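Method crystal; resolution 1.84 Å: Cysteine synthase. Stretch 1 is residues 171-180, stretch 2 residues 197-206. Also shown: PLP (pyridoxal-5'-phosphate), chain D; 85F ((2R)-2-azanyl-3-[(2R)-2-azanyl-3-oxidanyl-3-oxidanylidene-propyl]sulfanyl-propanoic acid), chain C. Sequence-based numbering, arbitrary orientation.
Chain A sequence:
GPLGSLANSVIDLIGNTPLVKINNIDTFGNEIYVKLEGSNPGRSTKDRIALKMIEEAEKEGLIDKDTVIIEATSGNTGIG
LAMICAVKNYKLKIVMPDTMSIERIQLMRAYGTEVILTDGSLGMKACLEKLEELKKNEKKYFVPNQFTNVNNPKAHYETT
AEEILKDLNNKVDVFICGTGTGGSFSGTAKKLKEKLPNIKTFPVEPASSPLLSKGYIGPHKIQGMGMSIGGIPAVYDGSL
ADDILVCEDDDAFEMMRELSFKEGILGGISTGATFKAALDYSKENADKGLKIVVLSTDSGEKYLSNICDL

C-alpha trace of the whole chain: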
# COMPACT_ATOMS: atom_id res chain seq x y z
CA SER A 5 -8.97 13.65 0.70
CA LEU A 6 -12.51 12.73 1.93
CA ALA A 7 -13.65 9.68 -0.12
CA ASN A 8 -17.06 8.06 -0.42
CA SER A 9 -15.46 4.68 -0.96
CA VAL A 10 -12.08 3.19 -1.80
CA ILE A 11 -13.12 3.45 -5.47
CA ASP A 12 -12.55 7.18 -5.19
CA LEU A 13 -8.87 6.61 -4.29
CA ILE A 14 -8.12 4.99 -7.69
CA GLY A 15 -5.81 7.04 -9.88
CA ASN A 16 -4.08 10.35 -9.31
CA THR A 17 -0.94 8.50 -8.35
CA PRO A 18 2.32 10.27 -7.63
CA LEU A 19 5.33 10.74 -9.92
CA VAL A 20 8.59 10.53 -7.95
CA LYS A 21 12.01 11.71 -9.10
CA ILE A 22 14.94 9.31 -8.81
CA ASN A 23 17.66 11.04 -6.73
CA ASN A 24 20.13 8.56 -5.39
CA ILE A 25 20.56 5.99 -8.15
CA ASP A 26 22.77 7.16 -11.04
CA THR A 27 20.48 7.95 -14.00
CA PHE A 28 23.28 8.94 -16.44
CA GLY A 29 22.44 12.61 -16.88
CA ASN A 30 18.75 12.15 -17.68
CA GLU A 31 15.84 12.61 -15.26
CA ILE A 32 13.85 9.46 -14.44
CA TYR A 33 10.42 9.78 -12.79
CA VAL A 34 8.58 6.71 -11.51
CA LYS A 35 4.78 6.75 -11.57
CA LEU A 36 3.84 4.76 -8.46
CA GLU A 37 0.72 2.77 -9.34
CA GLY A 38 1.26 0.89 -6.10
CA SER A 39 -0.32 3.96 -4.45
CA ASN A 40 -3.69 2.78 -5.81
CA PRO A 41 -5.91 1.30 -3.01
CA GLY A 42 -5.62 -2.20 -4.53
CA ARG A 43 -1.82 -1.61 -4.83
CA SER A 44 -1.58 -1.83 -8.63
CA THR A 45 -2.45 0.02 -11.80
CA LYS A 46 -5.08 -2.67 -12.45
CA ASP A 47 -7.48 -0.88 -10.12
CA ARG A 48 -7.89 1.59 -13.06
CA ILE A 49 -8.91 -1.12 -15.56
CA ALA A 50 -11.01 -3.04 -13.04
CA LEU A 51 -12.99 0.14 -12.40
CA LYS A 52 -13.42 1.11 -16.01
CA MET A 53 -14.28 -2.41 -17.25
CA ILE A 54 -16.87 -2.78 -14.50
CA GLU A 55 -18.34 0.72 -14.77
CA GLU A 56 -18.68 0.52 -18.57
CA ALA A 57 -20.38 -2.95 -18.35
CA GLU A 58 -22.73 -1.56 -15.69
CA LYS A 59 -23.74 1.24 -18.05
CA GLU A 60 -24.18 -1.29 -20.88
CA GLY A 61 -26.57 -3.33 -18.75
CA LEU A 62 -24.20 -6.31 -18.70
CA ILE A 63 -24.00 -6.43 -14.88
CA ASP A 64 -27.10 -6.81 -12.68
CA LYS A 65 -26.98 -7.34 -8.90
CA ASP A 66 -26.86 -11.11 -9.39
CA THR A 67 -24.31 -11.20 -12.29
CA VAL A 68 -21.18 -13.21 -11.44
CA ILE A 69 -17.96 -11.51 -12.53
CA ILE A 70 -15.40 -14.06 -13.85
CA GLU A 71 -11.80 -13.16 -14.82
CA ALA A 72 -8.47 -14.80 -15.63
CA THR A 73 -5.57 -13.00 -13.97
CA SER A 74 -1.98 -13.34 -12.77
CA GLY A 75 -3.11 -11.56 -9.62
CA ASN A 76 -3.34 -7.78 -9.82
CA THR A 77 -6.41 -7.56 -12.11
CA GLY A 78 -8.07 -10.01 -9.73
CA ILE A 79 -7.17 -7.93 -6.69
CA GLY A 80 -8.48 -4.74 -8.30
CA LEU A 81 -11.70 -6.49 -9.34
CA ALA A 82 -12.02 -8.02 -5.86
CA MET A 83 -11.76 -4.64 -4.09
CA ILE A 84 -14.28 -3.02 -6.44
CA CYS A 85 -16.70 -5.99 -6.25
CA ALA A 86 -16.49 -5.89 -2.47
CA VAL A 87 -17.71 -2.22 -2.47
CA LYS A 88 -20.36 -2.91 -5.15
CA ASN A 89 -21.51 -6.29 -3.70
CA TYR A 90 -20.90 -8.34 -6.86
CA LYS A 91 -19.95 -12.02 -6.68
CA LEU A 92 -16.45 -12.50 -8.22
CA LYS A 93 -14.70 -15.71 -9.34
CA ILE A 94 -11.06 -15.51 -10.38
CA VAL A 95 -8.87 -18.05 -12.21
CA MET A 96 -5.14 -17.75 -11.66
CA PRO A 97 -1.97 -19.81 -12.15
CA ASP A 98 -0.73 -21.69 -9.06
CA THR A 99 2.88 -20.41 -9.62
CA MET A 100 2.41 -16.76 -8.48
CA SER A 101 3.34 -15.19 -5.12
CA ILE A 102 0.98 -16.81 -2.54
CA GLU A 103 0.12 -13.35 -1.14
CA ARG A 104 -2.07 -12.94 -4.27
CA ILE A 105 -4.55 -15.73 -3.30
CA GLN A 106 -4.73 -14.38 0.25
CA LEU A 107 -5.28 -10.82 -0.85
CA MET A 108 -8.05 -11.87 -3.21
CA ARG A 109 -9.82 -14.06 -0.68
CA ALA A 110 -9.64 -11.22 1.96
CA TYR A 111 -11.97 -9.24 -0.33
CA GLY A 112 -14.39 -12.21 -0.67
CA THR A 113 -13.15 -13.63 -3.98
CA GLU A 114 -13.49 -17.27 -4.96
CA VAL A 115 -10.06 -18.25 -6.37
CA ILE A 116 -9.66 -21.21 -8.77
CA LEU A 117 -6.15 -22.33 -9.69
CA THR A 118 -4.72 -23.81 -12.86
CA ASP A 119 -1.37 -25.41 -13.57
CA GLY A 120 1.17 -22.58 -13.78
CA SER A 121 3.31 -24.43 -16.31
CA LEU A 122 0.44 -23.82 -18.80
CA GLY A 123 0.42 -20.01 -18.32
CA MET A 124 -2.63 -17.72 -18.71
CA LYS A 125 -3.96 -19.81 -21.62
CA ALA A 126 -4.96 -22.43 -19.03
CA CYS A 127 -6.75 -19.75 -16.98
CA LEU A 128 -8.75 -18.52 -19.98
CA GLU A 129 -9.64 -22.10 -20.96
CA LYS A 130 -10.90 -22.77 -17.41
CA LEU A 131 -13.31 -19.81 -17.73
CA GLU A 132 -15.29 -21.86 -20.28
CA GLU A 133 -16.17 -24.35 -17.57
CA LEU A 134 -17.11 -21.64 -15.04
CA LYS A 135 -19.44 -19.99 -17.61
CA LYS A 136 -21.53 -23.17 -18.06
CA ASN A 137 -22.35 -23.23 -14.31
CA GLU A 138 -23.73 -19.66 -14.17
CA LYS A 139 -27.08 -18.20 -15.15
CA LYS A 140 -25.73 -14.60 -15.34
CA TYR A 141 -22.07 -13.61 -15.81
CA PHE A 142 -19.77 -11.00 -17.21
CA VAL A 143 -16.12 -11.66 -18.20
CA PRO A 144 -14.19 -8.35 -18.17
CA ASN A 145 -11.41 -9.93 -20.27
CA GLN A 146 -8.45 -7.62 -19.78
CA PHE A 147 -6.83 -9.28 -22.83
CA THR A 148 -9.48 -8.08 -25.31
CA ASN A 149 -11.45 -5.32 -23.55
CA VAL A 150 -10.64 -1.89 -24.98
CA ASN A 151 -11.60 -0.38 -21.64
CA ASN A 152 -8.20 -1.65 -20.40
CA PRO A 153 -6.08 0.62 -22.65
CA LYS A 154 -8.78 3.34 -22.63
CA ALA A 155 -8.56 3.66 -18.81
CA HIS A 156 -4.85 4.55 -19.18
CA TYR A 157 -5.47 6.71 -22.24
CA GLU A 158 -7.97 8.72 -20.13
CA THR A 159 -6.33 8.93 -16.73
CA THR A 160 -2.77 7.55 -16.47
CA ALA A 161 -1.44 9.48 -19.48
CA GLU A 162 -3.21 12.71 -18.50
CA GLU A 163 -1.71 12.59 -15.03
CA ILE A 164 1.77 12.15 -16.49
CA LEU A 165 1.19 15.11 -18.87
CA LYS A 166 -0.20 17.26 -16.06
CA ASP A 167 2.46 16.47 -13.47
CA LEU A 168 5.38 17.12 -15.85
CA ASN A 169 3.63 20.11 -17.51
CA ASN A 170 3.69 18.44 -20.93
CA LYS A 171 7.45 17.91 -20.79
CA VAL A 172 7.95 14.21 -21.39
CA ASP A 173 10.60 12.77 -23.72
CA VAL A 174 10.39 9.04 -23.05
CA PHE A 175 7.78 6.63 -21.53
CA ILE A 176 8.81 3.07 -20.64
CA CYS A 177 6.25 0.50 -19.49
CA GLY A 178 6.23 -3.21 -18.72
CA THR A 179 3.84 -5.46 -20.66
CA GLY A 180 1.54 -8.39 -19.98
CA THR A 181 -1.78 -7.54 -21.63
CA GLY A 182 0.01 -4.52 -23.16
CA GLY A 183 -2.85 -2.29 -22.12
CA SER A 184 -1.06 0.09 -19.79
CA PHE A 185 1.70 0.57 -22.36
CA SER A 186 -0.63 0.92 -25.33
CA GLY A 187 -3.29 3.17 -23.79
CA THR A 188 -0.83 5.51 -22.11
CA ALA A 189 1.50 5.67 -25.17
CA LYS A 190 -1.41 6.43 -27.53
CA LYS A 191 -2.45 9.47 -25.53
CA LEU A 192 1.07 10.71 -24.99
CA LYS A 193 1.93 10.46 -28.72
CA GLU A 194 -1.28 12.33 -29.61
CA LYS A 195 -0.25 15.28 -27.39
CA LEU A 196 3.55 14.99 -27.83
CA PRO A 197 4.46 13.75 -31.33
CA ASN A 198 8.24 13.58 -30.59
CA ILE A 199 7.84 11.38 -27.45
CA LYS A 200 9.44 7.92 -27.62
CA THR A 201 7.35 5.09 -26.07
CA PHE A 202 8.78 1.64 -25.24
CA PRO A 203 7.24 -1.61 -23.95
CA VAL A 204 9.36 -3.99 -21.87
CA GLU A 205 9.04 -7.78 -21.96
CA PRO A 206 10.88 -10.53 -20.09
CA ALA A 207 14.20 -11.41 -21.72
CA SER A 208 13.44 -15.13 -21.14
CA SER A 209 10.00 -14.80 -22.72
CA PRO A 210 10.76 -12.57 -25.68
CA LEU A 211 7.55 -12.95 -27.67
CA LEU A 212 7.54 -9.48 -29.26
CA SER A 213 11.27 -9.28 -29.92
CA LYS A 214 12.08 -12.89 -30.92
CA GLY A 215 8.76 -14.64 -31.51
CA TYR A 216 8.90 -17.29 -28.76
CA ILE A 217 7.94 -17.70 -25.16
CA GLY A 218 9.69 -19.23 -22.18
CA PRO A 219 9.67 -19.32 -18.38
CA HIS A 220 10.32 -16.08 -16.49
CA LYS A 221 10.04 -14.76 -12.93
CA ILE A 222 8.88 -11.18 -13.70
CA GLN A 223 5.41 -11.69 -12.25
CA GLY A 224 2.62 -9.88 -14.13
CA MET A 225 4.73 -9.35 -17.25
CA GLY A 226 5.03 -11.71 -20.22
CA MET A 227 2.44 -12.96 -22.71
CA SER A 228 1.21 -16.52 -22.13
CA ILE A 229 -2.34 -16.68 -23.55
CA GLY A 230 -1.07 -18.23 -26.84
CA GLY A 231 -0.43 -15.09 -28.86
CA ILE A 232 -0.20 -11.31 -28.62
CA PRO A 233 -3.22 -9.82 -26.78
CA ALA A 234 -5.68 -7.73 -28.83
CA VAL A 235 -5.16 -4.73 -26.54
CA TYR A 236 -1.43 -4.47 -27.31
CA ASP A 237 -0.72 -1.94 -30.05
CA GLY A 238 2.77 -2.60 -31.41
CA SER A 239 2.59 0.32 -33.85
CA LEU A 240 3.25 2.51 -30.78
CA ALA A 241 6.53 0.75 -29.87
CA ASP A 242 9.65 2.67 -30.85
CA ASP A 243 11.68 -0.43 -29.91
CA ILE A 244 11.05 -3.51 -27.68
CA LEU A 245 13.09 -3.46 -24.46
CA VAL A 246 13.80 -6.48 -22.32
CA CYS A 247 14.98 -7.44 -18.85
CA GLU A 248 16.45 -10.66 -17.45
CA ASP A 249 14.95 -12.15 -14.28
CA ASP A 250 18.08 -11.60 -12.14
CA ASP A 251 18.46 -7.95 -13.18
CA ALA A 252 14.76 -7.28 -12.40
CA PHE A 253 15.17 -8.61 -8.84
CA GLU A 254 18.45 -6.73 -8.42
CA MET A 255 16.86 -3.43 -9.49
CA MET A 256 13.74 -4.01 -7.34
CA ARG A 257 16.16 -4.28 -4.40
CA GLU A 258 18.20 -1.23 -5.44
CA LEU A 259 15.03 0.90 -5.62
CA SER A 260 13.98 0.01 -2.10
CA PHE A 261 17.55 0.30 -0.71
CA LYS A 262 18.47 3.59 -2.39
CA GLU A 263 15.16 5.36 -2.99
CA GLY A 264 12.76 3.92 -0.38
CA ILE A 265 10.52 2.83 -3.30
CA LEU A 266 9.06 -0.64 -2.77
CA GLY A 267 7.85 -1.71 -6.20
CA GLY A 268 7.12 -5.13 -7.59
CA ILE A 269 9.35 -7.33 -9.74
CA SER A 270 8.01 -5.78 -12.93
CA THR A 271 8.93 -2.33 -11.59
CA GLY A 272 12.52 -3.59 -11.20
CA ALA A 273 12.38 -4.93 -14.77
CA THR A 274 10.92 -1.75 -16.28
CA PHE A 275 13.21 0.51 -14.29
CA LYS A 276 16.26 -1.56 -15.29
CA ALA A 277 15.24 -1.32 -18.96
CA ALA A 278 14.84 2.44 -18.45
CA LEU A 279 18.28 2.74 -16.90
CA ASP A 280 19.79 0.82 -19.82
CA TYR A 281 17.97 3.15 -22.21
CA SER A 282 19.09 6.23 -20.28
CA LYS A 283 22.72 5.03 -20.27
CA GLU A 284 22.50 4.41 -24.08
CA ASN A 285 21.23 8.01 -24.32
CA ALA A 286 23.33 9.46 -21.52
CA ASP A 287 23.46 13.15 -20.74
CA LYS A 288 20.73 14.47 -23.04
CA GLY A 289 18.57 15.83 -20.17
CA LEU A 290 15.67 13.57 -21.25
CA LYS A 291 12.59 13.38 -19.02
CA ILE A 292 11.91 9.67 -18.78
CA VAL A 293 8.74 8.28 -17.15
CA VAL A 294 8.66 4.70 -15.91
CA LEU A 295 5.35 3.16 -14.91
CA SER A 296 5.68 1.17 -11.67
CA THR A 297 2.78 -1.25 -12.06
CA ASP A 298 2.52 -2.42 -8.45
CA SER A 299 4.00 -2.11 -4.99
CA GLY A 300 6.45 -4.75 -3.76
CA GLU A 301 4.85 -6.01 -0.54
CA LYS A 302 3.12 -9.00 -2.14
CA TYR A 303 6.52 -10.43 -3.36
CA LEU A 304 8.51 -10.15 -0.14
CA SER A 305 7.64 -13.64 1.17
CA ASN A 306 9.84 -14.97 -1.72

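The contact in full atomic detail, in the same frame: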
# COMPACT_ATOMS: atom_id res chain seq x y z
N LYS A 171 6.05 18.12 -20.45
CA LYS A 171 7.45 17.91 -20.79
C LYS A 171 7.85 16.47 -20.50
O LYS A 171 8.35 16.14 -19.42
CB LYS A 171 8.34 18.89 -20.03
CG LYS A 171 8.09 20.35 -20.42
CD LYS A 171 8.59 20.69 -21.82
CE LYS A 171 10.05 21.16 -21.86
NZ LYS A 171 11.10 20.10 -21.67
N VAL A 172 7.62 15.62 -21.49
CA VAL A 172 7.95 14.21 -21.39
C VAL A 172 8.60 13.76 -22.68
O VAL A 172 8.00 13.90 -23.77
CB VAL A 172 6.69 13.36 -21.12
CG1 VAL A 172 7.09 11.94 -20.69
CG2 VAL A 172 5.83 14.02 -20.07
N ASP A 173 9.81 13.24 -22.57
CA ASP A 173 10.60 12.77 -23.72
C ASP A 173 10.50 11.28 -23.98
O ASP A 173 10.51 10.86 -25.14
CB ASP A 173 12.06 13.13 -23.51
CG ASP A 173 12.25 14.62 -23.42
OD1 ASP A 173 11.83 15.31 -24.37
OD2 ASP A 173 12.77 15.09 -22.38
N VAL A 174 10.39 10.49 -22.91
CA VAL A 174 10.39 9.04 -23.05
C VAL A 174 9.40 8.41 -22.01
O VAL A 174 9.29 8.89 -20.92
CB VAL A 174 11.80 8.47 -22.83
CG1 VAL A 174 11.80 6.96 -23.02
CG2 VAL A 174 12.83 9.12 -23.78
N PHE A 175 8.68 7.38 -22.42
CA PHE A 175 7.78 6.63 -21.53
C PHE A 175 8.15 5.17 -21.70
O PHE A 175 8.25 4.70 -22.84
CB PHE A 175 6.32 6.89 -21.92
CG PHE A 175 5.32 5.99 -21.23
CD1 PHE A 175 5.12 6.08 -19.87
CD2 PHE A 175 4.58 5.06 -21.96
CE1 PHE A 175 4.21 5.25 -19.21
CE2 PHE A 175 3.66 4.23 -21.33
CZ PHE A 175 3.49 4.33 -19.94
N ILE A 176 8.39 4.46 -20.60
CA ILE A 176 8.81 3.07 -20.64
C ILE A 176 7.88 2.32 -19.71
O ILE A 176 7.70 2.75 -18.56
CB ILE A 176 10.30 2.89 -20.26
CG1 ILE A 176 11.19 3.53 -21.34
CG2 ILE A 176 10.64 1.40 -20.10
CD1 ILE A 176 12.65 3.70 -21.00
N CYS A 177 7.29 1.23 -20.21
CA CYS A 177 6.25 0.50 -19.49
C CYS A 177 6.35 -1.01 -19.71
O CYS A 177 6.55 -1.47 -20.84
CB CYS A 177 4.87 1.00 -19.96
SG CYS A 177 3.47 0.43 -18.99
N GLY A 178 6.22 -1.77 -18.62
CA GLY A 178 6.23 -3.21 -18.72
C GLY A 178 4.96 -3.71 -19.37
O GLY A 178 3.94 -3.03 -19.31
N THR A 179 5.00 -4.89 -19.98
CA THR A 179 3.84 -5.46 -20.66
C THR A 179 3.46 -6.86 -20.18
O THR A 179 4.32 -7.69 -19.85
CB THR A 179 4.03 -5.52 -22.21
OG1 THR A 179 5.14 -6.40 -22.53
CG2 THR A 179 4.27 -4.12 -22.75
N GLY A 180 2.16 -7.09 -20.17
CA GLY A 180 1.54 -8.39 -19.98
C GLY A 180 0.35 -8.47 -20.94
O GLY A 180 0.41 -9.17 -21.96
N PRO A 197 4.09 14.61 -30.20
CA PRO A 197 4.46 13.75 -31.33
C PRO A 197 5.93 13.31 -31.40
O PRO A 197 6.24 12.36 -32.11
CB PRO A 197 4.10 14.61 -32.55
CG PRO A 197 4.29 16.02 -32.07
CD PRO A 197 3.80 16.00 -30.63
N ASN A 198 6.82 13.98 -30.66
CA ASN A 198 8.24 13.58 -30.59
C ASN A 198 8.58 12.61 -29.43
O ASN A 198 9.73 12.19 -29.29
CB ASN A 198 9.16 14.80 -30.49
CG ASN A 198 9.06 15.72 -31.71
OD1 ASN A 198 9.00 15.27 -32.86
ND2 ASN A 198 9.03 17.02 -31.45
N ILE A 199 7.59 12.27 -28.60
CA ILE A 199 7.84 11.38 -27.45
C ILE A 199 8.15 9.99 -27.99
O ILE A 199 7.51 9.55 -28.97
CB ILE A 199 6.62 11.34 -26.49
CG1 ILE A 199 7.01 10.70 -25.15
CG2 ILE A 199 5.44 10.60 -27.10
CD1 ILE A 199 5.86 10.62 -24.16
N LYS A 200 9.13 9.33 -27.38
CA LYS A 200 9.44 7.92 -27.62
C LYS A 200 8.74 7.06 -26.55
O LYS A 200 8.78 7.40 -25.36
CB LYS A 200 10.96 7.69 -27.60
CG LYS A 200 11.78 8.52 -28.61
CD LYS A 200 11.44 8.16 -30.05
CE LYS A 200 12.28 8.97 -31.05
NZ LYS A 200 11.65 10.31 -31.34
N THR A 201 8.09 5.98 -26.97
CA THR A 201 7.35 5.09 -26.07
C THR A 201 7.80 3.63 -26.27
O THR A 201 7.81 3.14 -27.42
CB THR A 201 5.83 5.22 -26.28
OG1 THR A 201 5.48 4.88 -27.63
CG2 THR A 201 5.36 6.66 -25.98
N PHE A 202 8.20 2.97 -25.17
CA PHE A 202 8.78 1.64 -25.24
C PHE A 202 8.11 0.66 -24.27
O PHE A 202 8.08 0.95 -23.07
CB PHE A 202 10.26 1.66 -24.91
CG PHE A 202 11.08 2.62 -25.73
CD1 PHE A 202 11.27 3.92 -25.31
CD2 PHE A 202 11.70 2.20 -26.90
CE1 PHE A 202 12.02 4.81 -26.06
CE2 PHE A 202 12.46 3.09 -27.66
CZ PHE A 202 12.64 4.38 -27.23
N PRO A 203 7.63 -0.50 -24.78
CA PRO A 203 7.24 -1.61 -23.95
C PRO A 203 8.45 -2.41 -23.51
O PRO A 203 9.49 -2.42 -24.21
CB PRO A 203 6.35 -2.43 -24.89
CG PRO A 203 7.01 -2.27 -26.22
CD PRO A 203 7.60 -0.88 -26.21
N VAL A 204 8.34 -3.09 -22.35
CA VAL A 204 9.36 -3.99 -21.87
C VAL A 204 8.73 -5.37 -21.75
O VAL A 204 7.57 -5.51 -21.34
CB VAL A 204 9.92 -3.57 -20.48
CG1 VAL A 204 11.12 -4.47 -20.14
CG2 VAL A 204 10.27 -2.07 -20.43
N GLU A 205 9.47 -6.39 -22.14
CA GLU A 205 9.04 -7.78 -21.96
C GLU A 205 10.15 -8.57 -21.27
O GLU A 205 11.29 -8.10 -21.18
CB GLU A 205 8.63 -8.39 -23.31
CG GLU A 205 9.78 -8.68 -24.26
CD GLU A 205 9.33 -9.26 -25.60
OE1 GLU A 205 8.12 -9.57 -25.74
OE2 GLU A 205 10.19 -9.42 -26.49
N PRO A 206 9.82 -9.75 -20.72
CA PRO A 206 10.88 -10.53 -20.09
C PRO A 206 11.89 -11.03 -21.12
O PRO A 206 11.49 -11.58 -22.16
CB PRO A 206 10.12 -11.72 -19.47
CG PRO A 206 8.72 -11.27 -19.39
CD PRO A 206 8.51 -10.36 -20.54
N1 PLP D . 3.33 -5.68 -13.82
C2 PLP D . 2.46 -6.31 -13.02
C2A PLP D . 2.80 -6.49 -11.54
C3 PLP D . 1.24 -6.79 -13.51
O3 PLP D . 0.37 -7.41 -12.67
C4 PLP D . 0.91 -6.63 -14.85
C4A PLP D . -0.40 -7.13 -15.42
C5 PLP D . 1.84 -5.96 -15.66
C6 PLP D . 3.03 -5.49 -15.11
C5A PLP D . 1.60 -5.71 -17.14
O4P PLP D . 0.56 -4.68 -17.31
P PLP D . -0.43 -4.64 -18.60
O1P PLP D . -1.14 -3.41 -18.60
O2P PLP D . -1.24 -5.83 -18.47
O3P PLP D . 0.50 -4.83 -19.75
N 85F C . -0.82 -8.28 -14.91
CA 85F C . -2.05 -8.93 -15.42
CB 85F C . -1.69 -10.15 -16.29
SG 85F C . -0.96 -9.73 -17.86
CD 85F C . -0.74 -11.29 -18.75
CE 85F C . 0.20 -12.31 -18.05
NZ2 85F C . 1.47 -11.70 -17.65
CZ1 85F C . 0.49 -13.45 -19.07
OH1 85F C . 1.39 -14.27 -18.73
OH2 85F C . -0.14 -13.50 -20.17
C 85F C . -2.96 -9.35 -14.29
OXT 85F C . -2.84 -8.75 -13.21
O 85F C . -3.80 -10.26 -14.53

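Two parallel strands, 174-178 and 200-206, lie side by side with their axes 26° apart, and a ladder of backbone hydrogen bonds joins them. Together the two stretches bury 594 Å² against each other.

Lys171 stays exposed and touches nothing opposite, so the contact begins at Val172, whose CG1 lies 3.9 Å from Ile199 CD1. With chi1 and chi2 both t, Ile199 extends far enough to reach Phe175 as well, its CD1 4.4 Å from Phe175 CB, and so plugs the start of the sheet with hydrocarbon. Asp173 turns its CB away from the other stretch and contributes backbone instead: Lys200 N donates to Asp173 O at 3.0 Å, nearly straight at 169°. Its carboxylate is bonded elsewhere in the structure.

From here the rule is alternation. The odd-numbered residues of stretch 1 supply the hydrogen bonds and the even-numbered residues of stretch 2 answer them, as a parallel register requires. Val174 therefore makes no such bond across the pair; its CA approaches Lys200 O at 3.3 Å in a CA-H...O contact, while its CG1 meets Phe202 CE1 at 3.7 Å, at the ring edge. Lys200 shares this face near its exposed end, but its long chain leads away from stretch 1.

Phe175 works through both backbone groups: its N donates to Lys200 O (2.9 Å) and its O accepts from Phe202 N (2.9 Å). Its side chain lies on the other face, where Thr201 CG2 sits at the ring edge, 4.2 Å from Phe175 CB.

Ile176 returns to the face of Val174, Phe202 and Val204. Its CG1 is 4.0 Å from Phe202 CD1 and its CG2 3.5 Å from Val204 CG2, so one branched residue fills the space between an aromatic ring and a valine.

Cys177 N donates to Phe202 O (3.0 Å), and Cys177 O accepts from Val204 N (2.8 Å). Its partner in register is Pro203, which has no amide hydrogen; the ladder does not call on that nitrogen, so proline fits without costing a rung. Pro203 CA still approaches Cys177 O at 3.2 Å.

Gly178 pairs with Val204 at a CA-CA distance of 4.5 Å, the shortest in the register. Thr179 closes the ladder twice over, its N (3.0 Å) and its OG1 (2.8 Å) both donating to Val204 O, while its CG2 packs 3.4 Å from Pro203 CB. Gly180 then leaves the contact for the cofactor: its N donates to PLP O3P at 2.8 Å, and a CB here would clash with 85F SG.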